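Local atomic coordinates of acyl-CoA dehydrogenase (Bacillus subtilis, PDB entry 5LNX), a protein that uses FAD to oxidise saturated acyl-CoA thioesters to 2,3-dehydroacyl-CoA, passing the electrons to an acceptor. Residues D[241-245]-D[314-318]; D[245-249]-D[293-298]. All coordinates share one frame. Residues are numbered along the deposited sequence.

Contact 1 of 2, residues D[241-245]-D[314-318]; sequences RIGIA and ASMAK
The methyl of A245 overlaps that of A317, CB to CB 3.8 Å, and its CB also lies 3.5 Å from O of A317 and 3.8 Å from N of K318. Small side chains here let the two helices come close: the axes of 241-245 and 314-318 approach to 8.0 Å and run roughly parallel, crossing at 27°. CA of A245 is 4.3 Å from CA of K318, and one turn earlier CA of I242 is 5.3 Å from CA of A314. Both segments are regular helix, with A245 N hydrogen-bonded to R241 O (2.9 Å) and K318 N to A314 O (3.1 Å). I242 (chi1 m, chi2 t) points its CA-CB bond away, yet its CG1 reaches CB of A314 at 3.7 Å. The long residues flank this seam with their aliphatic parts: CG of R241 lies 4.2 Å from CG of K318, and CE of K318 lies 4.1 Å from CG2 of I244. No hydrogen bond joins the segments. K318, t at chi1 but bent at chi2 (m), leads its NZ away to hydrogen-bond the carbonyls of T357 and G362, while S315 OG hydrogen-bonds OE1 of Q367. This is a close, alanine-lined helix crossing within the C-terminal helical domain. Helix 364-376 covers R241 and S315, helix 277-305 packs against I242 and A245, and the side chain of I244, about 8 Å from the bound FAD, touches E361 and the FAD-pocket residue Y360.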
ATOM      1  N   ARG D 241      -8.993   8.888  22.097  1.00 32.99           N
ATOM      2  CA  ARG D 241      -8.424   8.311  20.859  1.00 31.57           C
ATOM      3  C   ARG D 241      -9.093   6.987  20.454  1.00 33.75           C
ATOM      4  O   ARG D 241      -9.233   6.680  19.258  1.00 30.48           O
ATOM      5  CB  ARG D 241      -6.925   8.095  21.003  1.00 32.35           C
ATOM      6  CG  ARG D 241      -6.081   9.317  20.649  1.00 35.21           C
ATOM      7  CD  ARG D 241      -4.662   9.206  21.188  1.00 35.09           C
ATOM      8  NE  ARG D 241      -4.086  10.522  21.461  1.00 40.74           N
ATOM      9  CZ  ARG D 241      -2.936  10.723  22.098  1.00 40.10           C
ATOM     10  NH1 ARG D 241      -2.243   9.699  22.560  1.00 43.61           N
ATOM     11  NH2 ARG D 241      -2.504  11.961  22.315  1.00 36.99           N
ATOM     12  N   ILE D 242      -9.479   6.212  21.460  1.00 30.14           N
ATOM     13  CA  ILE D 242     -10.278   4.998  21.254  1.00 29.78           C
ATOM     14  C   ILE D 242     -11.639   5.359  20.661  1.00 29.75           C
ATOM     15  O   ILE D 242     -12.143   4.700  19.752  1.00 27.37           O
ATOM     16  CB  ILE D 242     -10.543   4.256  22.571  1.00 30.69           C
ATOM     17  CG1 ILE D 242      -9.222   3.857  23.238  1.00 28.48           C
ATOM     18  CG2 ILE D 242     -11.405   3.020  22.316  1.00 30.90           C
ATOM     19  CD1 ILE D 242      -9.386   3.359  24.655  1.00 29.31           C
ATOM     20  N   GLY D 243     -12.211   6.438  21.175  1.00 29.30           N
ATOM     21  CA  GLY D 243     -13.423   7.026  20.609  1.00 26.86           C
ATOM     22  C   GLY D 243     -13.244   7.450  19.176  1.00 23.95           C
ATOM     23  O   GLY D 243     -14.068   7.147  18.312  1.00 29.19           O
ATOM     24  N   ILE D 244     -12.155   8.135  18.886  1.00 25.58           N
ATOM     25  CA  ILE D 244     -11.873   8.530  17.468  1.00 25.62           C
ATOM     26  C   ILE D 244     -11.717   7.295  16.577  1.00 25.14           C
ATOM     27  O   ILE D 244     -12.123   7.306  15.422  1.00 25.36           O
ATOM     28  CB  ILE D 244     -10.600   9.351  17.340  1.00 24.21           C
ATOM     29  CG1 ILE D 244     -10.730  10.661  18.119  1.00 26.93           C
ATOM     30  CG2 ILE D 244     -10.292   9.640  15.883  1.00 23.60           C
ATOM     31  CD1 ILE D 244     -11.900  11.530  17.697  1.00 29.48           C
ATOM     32  N   ALA D 245     -11.188   6.226  17.159  1.00 24.66           N
ATOM     33  CA  ALA D 245     -10.979   4.978  16.452  1.00 28.43           C
ATOM     34  C   ALA D 245     -12.329   4.319  16.129  1.00 31.78           C
ATOM     35  O   ALA D 245     -12.560   3.829  15.015  1.00 27.72           O
ATOM     36  CB  ALA D 245     -10.137   4.035  17.296  1.00 28.00           C
ATOM     37  N   ALA D 314      -4.433   2.098  22.363  1.00 43.04           N
ATOM     38  CA  ALA D 314      -5.317   3.176  21.904  1.00 44.02           C
ATOM     39  C   ALA D 314      -4.719   3.901  20.703  1.00 42.62           C
ATOM     40  O   ALA D 314      -5.421   4.314  19.791  1.00 46.25           O
ATOM     41  CB  ALA D 314      -5.572   4.170  23.035  1.00 49.22           C
ATOM     42  N   SER D 315      -3.408   4.084  20.734  1.00 41.70           N
ATOM     43  CA  SER D 315      -2.688   4.667  19.596  1.00 35.75           C
ATOM     44  C   SER D 315      -2.796   3.801  18.353  1.00 29.71           C
ATOM     45  O   SER D 315      -3.049   4.286  17.265  1.00 35.30           O
ATOM     46  CB  SER D 315      -1.219   4.910  19.947  1.00 32.67           C
ATOM     47  OG  SER D 315      -1.071   6.195  20.484  1.00 32.22           O
ATOM     48  N   MET D 316      -2.549   2.523  18.530  1.00 28.01           N
ATOM     49  CA  MET D 316      -2.716   1.507  17.461  1.00 30.01           C
ATOM     50  C   MET D 316      -4.105   1.518  16.797  1.00 29.73           C
ATOM     51  O   MET D 316      -4.224   1.543  15.567  1.00 29.36           O
ATOM     52  CB  MET D 316      -2.425   0.105  18.031  1.00 28.51           C
ATOM     53  CG  MET D 316      -0.941  -0.205  18.145  1.00 27.94           C
ATOM     54  SD  MET D 316      -0.575  -1.702  19.073  1.00 30.37           S
ATOM     55  CE  MET D 316       1.156  -1.997  18.718  1.00 30.93           C
ATOM     56  N   ALA D 317      -5.138   1.465  17.634  1.00 29.61           N
ATOM     57  CA  ALA D 317      -6.543   1.564  17.193  1.00 28.13           C
ATOM     58  C   ALA D 317      -6.848   2.823  16.385  1.00 27.18           C
ATOM     59  O   ALA D 317      -7.556   2.769  15.375  1.00 28.59           O
ATOM     60  CB  ALA D 317      -7.460   1.528  18.407  1.00 29.44           C
ATOM     61  N   LYS D 318      -6.388   3.965  16.893  1.00 23.70           N
ATOM     62  CA  LYS D 318      -6.672   5.276  16.274  1.00 22.61           C
ATOM     63  C   LYS D 318      -6.076   5.334  14.870  1.00 21.74           C
ATOM     64  O   LYS D 318      -6.755   5.679  13.903  1.00 23.01           O
ATOM     65  CB  LYS D 318      -6.085   6.421  17.110  1.00 23.19           C
ATOM     66  CG  LYS D 318      -6.628   7.814  16.789  1.00 21.73           C
ATOM     67  CD  LYS D 318      -5.835   8.527  15.698  1.00 21.76           C
ATOM     68  CE  LYS D 318      -6.173  10.009  15.657  1.00 21.20           C
ATOM     69  NZ  LYS D 318      -5.558  10.735  14.494  1.00 21.32           N
TER

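Contact 2 of 2, residues D[245-249]-D[293-298]; sequences AAQAL and ARHLVY
Helical segments 245-249 and 293-298 run antiparallel, their N-to-C directions 156° apart and their axes 9.8 Å apart at closest approach. The register sets CA of A246 6.4 Å from CA of V297 and CA of L249 6.6 Å from CA of A293. Internal backbone hydrogen bonds keep both helices regular: L249 N to A245 O (2.8 Å), V297 N to A293 O (3.0 Å) and Y298 N to R294 O (3.1 Å). The main interlock is a knob into a hole. L249, with chi1 t and chi2 p, inserts its branched end among A293, R294, V297 and Y298: CD1 is 3.9 Å from A293 CB and 3.8 Å from R294 N, while CD2 is 4.1 Å from Y298 CE2 and 4.3 Å from V297 CG2. Leucine is long enough to span this gap, and A293 is small enough to admit it. V297 (chi1 t) answers from the other helix, its CG2 3.8 Å from A245 CB and its CG1 4.2 Å from A246 CB; beta-branching spreads its methyls over two alanines. Mainly apolar side chains make this knobs-into-holes contact between two antiparallel helices of the C-terminal helical domain, with no hydrogen bond across it. Y298 turns its hydroxyl to H72, on helix 64-77, which also packs on L249 and V297; helix 311-326 touches A245 through A317 and A293 through F320.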
ATOM      1  N   ALA D 245     -11.188   6.226  17.159  1.00 24.66           N
ATOM      2  CA  ALA D 245     -10.979   4.978  16.452  1.00 28.43           C
ATOM      3  C   ALA D 245     -12.329   4.319  16.129  1.00 31.78           C
ATOM      4  O   ALA D 245     -12.560   3.829  15.015  1.00 27.72           O
ATOM      5  CB  ALA D 245     -10.137   4.035  17.296  1.00 28.00           C
ATOM      6  N   ALA D 246     -13.176   4.280  17.155  1.00 33.13           N
ATOM      7  CA  ALA D 246     -14.576   3.872  17.046  1.00 34.24           C
ATOM      8  C   ALA D 246     -15.347   4.690  16.014  1.00 36.73           C
ATOM      9  O   ALA D 246     -16.201   4.168  15.293  1.00 50.09           O
ATOM     10  CB  ALA D 246     -15.249   3.989  18.408  1.00 34.96           C
ATOM     11  N   GLN D 247     -15.057   5.978  15.949  1.00 38.56           N
ATOM     12  CA  GLN D 247     -15.620   6.844  14.901  1.00 37.78           C
ATOM     13  C   GLN D 247     -15.182   6.353  13.533  1.00 35.44           C
ATOM     14  O   GLN D 247     -16.009   6.151  12.637  1.00 36.60           O
ATOM     15  CB  GLN D 247     -15.175   8.298  15.082  1.00 38.25           C
ATOM     16  CG  GLN D 247     -15.877   9.288  14.167  1.00 39.28           C
ATOM     17  CD  GLN D 247     -15.203  10.659  14.123  1.00 41.40           C
ATOM     18  OE1 GLN D 247     -14.122  10.864  14.683  1.00 40.60           O
ATOM     19  NE2 GLN D 247     -15.854  11.609  13.456  1.00 38.75           N
ATOM     20  N   ALA D 248     -13.877   6.130  13.401  1.00 33.56           N
ATOM     21  CA  ALA D 248     -13.278   5.633  12.141  1.00 34.16           C
ATOM     22  C   ALA D 248     -13.840   4.265  11.725  1.00 34.45           C
ATOM     23  O   ALA D 248     -13.922   3.946  10.541  1.00 31.51           O
ATOM     24  CB  ALA D 248     -11.774   5.525  12.288  1.00 37.09           C
ATOM     25  N   LEU D 249     -14.168   3.464  12.734  1.00 32.14           N
ATOM     26  CA  LEU D 249     -14.711   2.133  12.569  1.00 33.34           C
ATOM     27  C   LEU D 249     -16.112   2.229  11.950  1.00 36.92           C
ATOM     28  O   LEU D 249     -16.375   1.700  10.862  1.00 35.67           O
ATOM     29  CB  LEU D 249     -14.771   1.431  13.934  1.00 35.56           C
ATOM     30  CG  LEU D 249     -15.306  -0.009  13.970  1.00 39.34           C
ATOM     31  CD1 LEU D 249     -14.519  -0.930  13.039  1.00 39.50           C
ATOM     32  CD2 LEU D 249     -15.280  -0.547  15.392  1.00 37.48           C
ATOM     33  N   ALA D 293      -9.767  -3.740  12.829  1.00 32.47           N
ATOM     34  CA  ALA D 293     -10.062  -2.500  13.544  1.00 29.92           C
ATOM     35  C   ALA D 293     -10.984  -2.725  14.724  1.00 30.25           C
ATOM     36  O   ALA D 293     -10.715  -2.255  15.830  1.00 38.01           O
ATOM     37  CB  ALA D 293     -10.683  -1.487  12.607  1.00 32.16           C
ATOM     38  N   ARG D 294     -12.066  -3.462  14.502  1.00 32.20           N
ATOM     39  CA  ARG D 294     -13.041  -3.699  15.574  1.00 31.25           C
ATOM     40  C   ARG D 294     -12.345  -4.152  16.861  1.00 29.52           C
ATOM     41  O   ARG D 294     -12.606  -3.614  17.937  1.00 31.48           O
ATOM     42  CB  ARG D 294     -14.110  -4.724  15.185  1.00 32.93           C
ATOM     43  CG  ARG D 294     -15.145  -4.892  16.293  1.00 35.52           C
ATOM     44  CD  ARG D 294     -16.492  -5.427  15.850  1.00 39.81           C
ATOM     45  NE  ARG D 294     -16.444  -6.822  15.414  1.00 47.09           N
ATOM     46  CZ  ARG D 294     -16.283  -7.217  14.155  1.00 49.16           C
ATOM     47  NH1 ARG D 294     -16.144  -6.333  13.169  1.00 48.09           N
ATOM     48  NH2 ARG D 294     -16.246  -8.515  13.883  1.00 56.62           N
ATOM     49  N   HIS D 295     -11.438  -5.120  16.732  1.00 27.95           N
ATOM     50  CA  HIS D 295     -10.808  -5.789  17.900  1.00 27.12           C
ATOM     51  C   HIS D 295      -9.771  -4.899  18.576  1.00 27.31           C
ATOM     52  O   HIS D 295      -9.588  -4.946  19.792  1.00 25.71           O
ATOM     53  CB  HIS D 295     -10.084  -7.080  17.490  1.00 24.30           C
ATOM     54  CG  HIS D 295     -10.938  -8.085  16.792  1.00 23.28           C
ATOM     55  ND1 HIS D 295     -12.271  -8.280  17.067  1.00 24.14           N
ATOM     56  CD2 HIS D 295     -10.626  -8.949  15.801  1.00 23.85           C
ATOM     57  CE1 HIS D 295     -12.746  -9.208  16.255  1.00 25.07           C
ATOM     58  NE2 HIS D 295     -11.764  -9.634  15.483  1.00 23.59           N
ATOM     59  N   LEU D 296      -9.068  -4.119  17.772  1.00 27.95           N
ATOM     60  CA  LEU D 296      -8.123  -3.132  18.304  1.00 30.69           C
ATOM     61  C   LEU D 296      -8.852  -2.147  19.212  1.00 31.98           C
ATOM     62  O   LEU D 296      -8.395  -1.860  20.317  1.00 35.66           O
ATOM     63  CB  LEU D 296      -7.451  -2.348  17.178  1.00 29.84           C
ATOM     64  CG  LEU D 296      -6.397  -3.076  16.362  1.00 31.19           C
ATOM     65  CD1 LEU D 296      -5.927  -2.172  15.240  1.00 32.16           C
ATOM     66  CD2 LEU D 296      -5.221  -3.504  17.212  1.00 30.01           C
ATOM     67  N   VAL D 297      -9.988  -1.661  18.719  1.00 28.40           N
ATOM     68  CA  VAL D 297     -10.816  -0.688  19.429  1.00 30.71           C
ATOM     69  C   VAL D 297     -11.326  -1.235  20.758  1.00 31.72           C
ATOM     70  O   VAL D 297     -11.087  -0.661  21.817  1.00 34.46           O
ATOM     71  CB  VAL D 297     -12.046  -0.264  18.587  1.00 28.07           C
ATOM     72  CG1 VAL D 297     -13.011   0.580  19.415  1.00 28.31           C
ATOM     73  CG2 VAL D 297     -11.613   0.503  17.350  1.00 24.66           C
ATOM     74  N   TYR D 298     -12.022  -2.357  20.686  1.00 33.47           N
ATOM     75  CA  TYR D 298     -12.702  -2.926  21.861  1.00 33.27           C
ATOM     76  C   TYR D 298     -11.786  -3.531  22.912  1.00 31.56           C
ATOM     77  O   TYR D 298     -12.124  -3.527  24.090  1.00 34.55           O
ATOM     78  CB  TYR D 298     -13.784  -3.925  21.424  1.00 33.44           C
ATOM     79  CG  TYR D 298     -14.969  -3.179  20.856  1.00 36.83           C
ATOM     80  CD1 TYR D 298     -15.773  -2.390  21.682  1.00 40.96           C
ATOM     81  CD2 TYR D 298     -15.224  -3.172  19.485  1.00 37.69           C
ATOM     82  CE1 TYR D 298     -16.811  -1.625  21.162  1.00 46.89           C
ATOM     83  CE2 TYR D 298     -16.260  -2.425  18.956  1.00 39.80           C
ATOM     84  CZ  TYR D 298     -17.052  -1.655  19.795  1.00 44.82           C
ATOM     85  OH  TYR D 298     -18.110  -0.949  19.294  1.00 39.54           O
TER

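The two contacts lie about 7 Å apart, centre to centre, and share A245, whose methyl serves both. Helix 229-265 comes first in the chain and supplies one segment to each; helix 277-305 then packs antiparallel to it in contact 2, and helix 311-326, next in order, returns nearly parallel to it in contact 1. Helix 277-305 also touches both segments of contact 1: V297 O lies 3.7 Å from I242 CG2, and L296 O lies 4.0 Å from A317 CB. Together they form one continuous buried junction of the C-terminal helical domain, whose contact 1 end approaches the flavin, while H295 on helix 277-305 meets a second subunit.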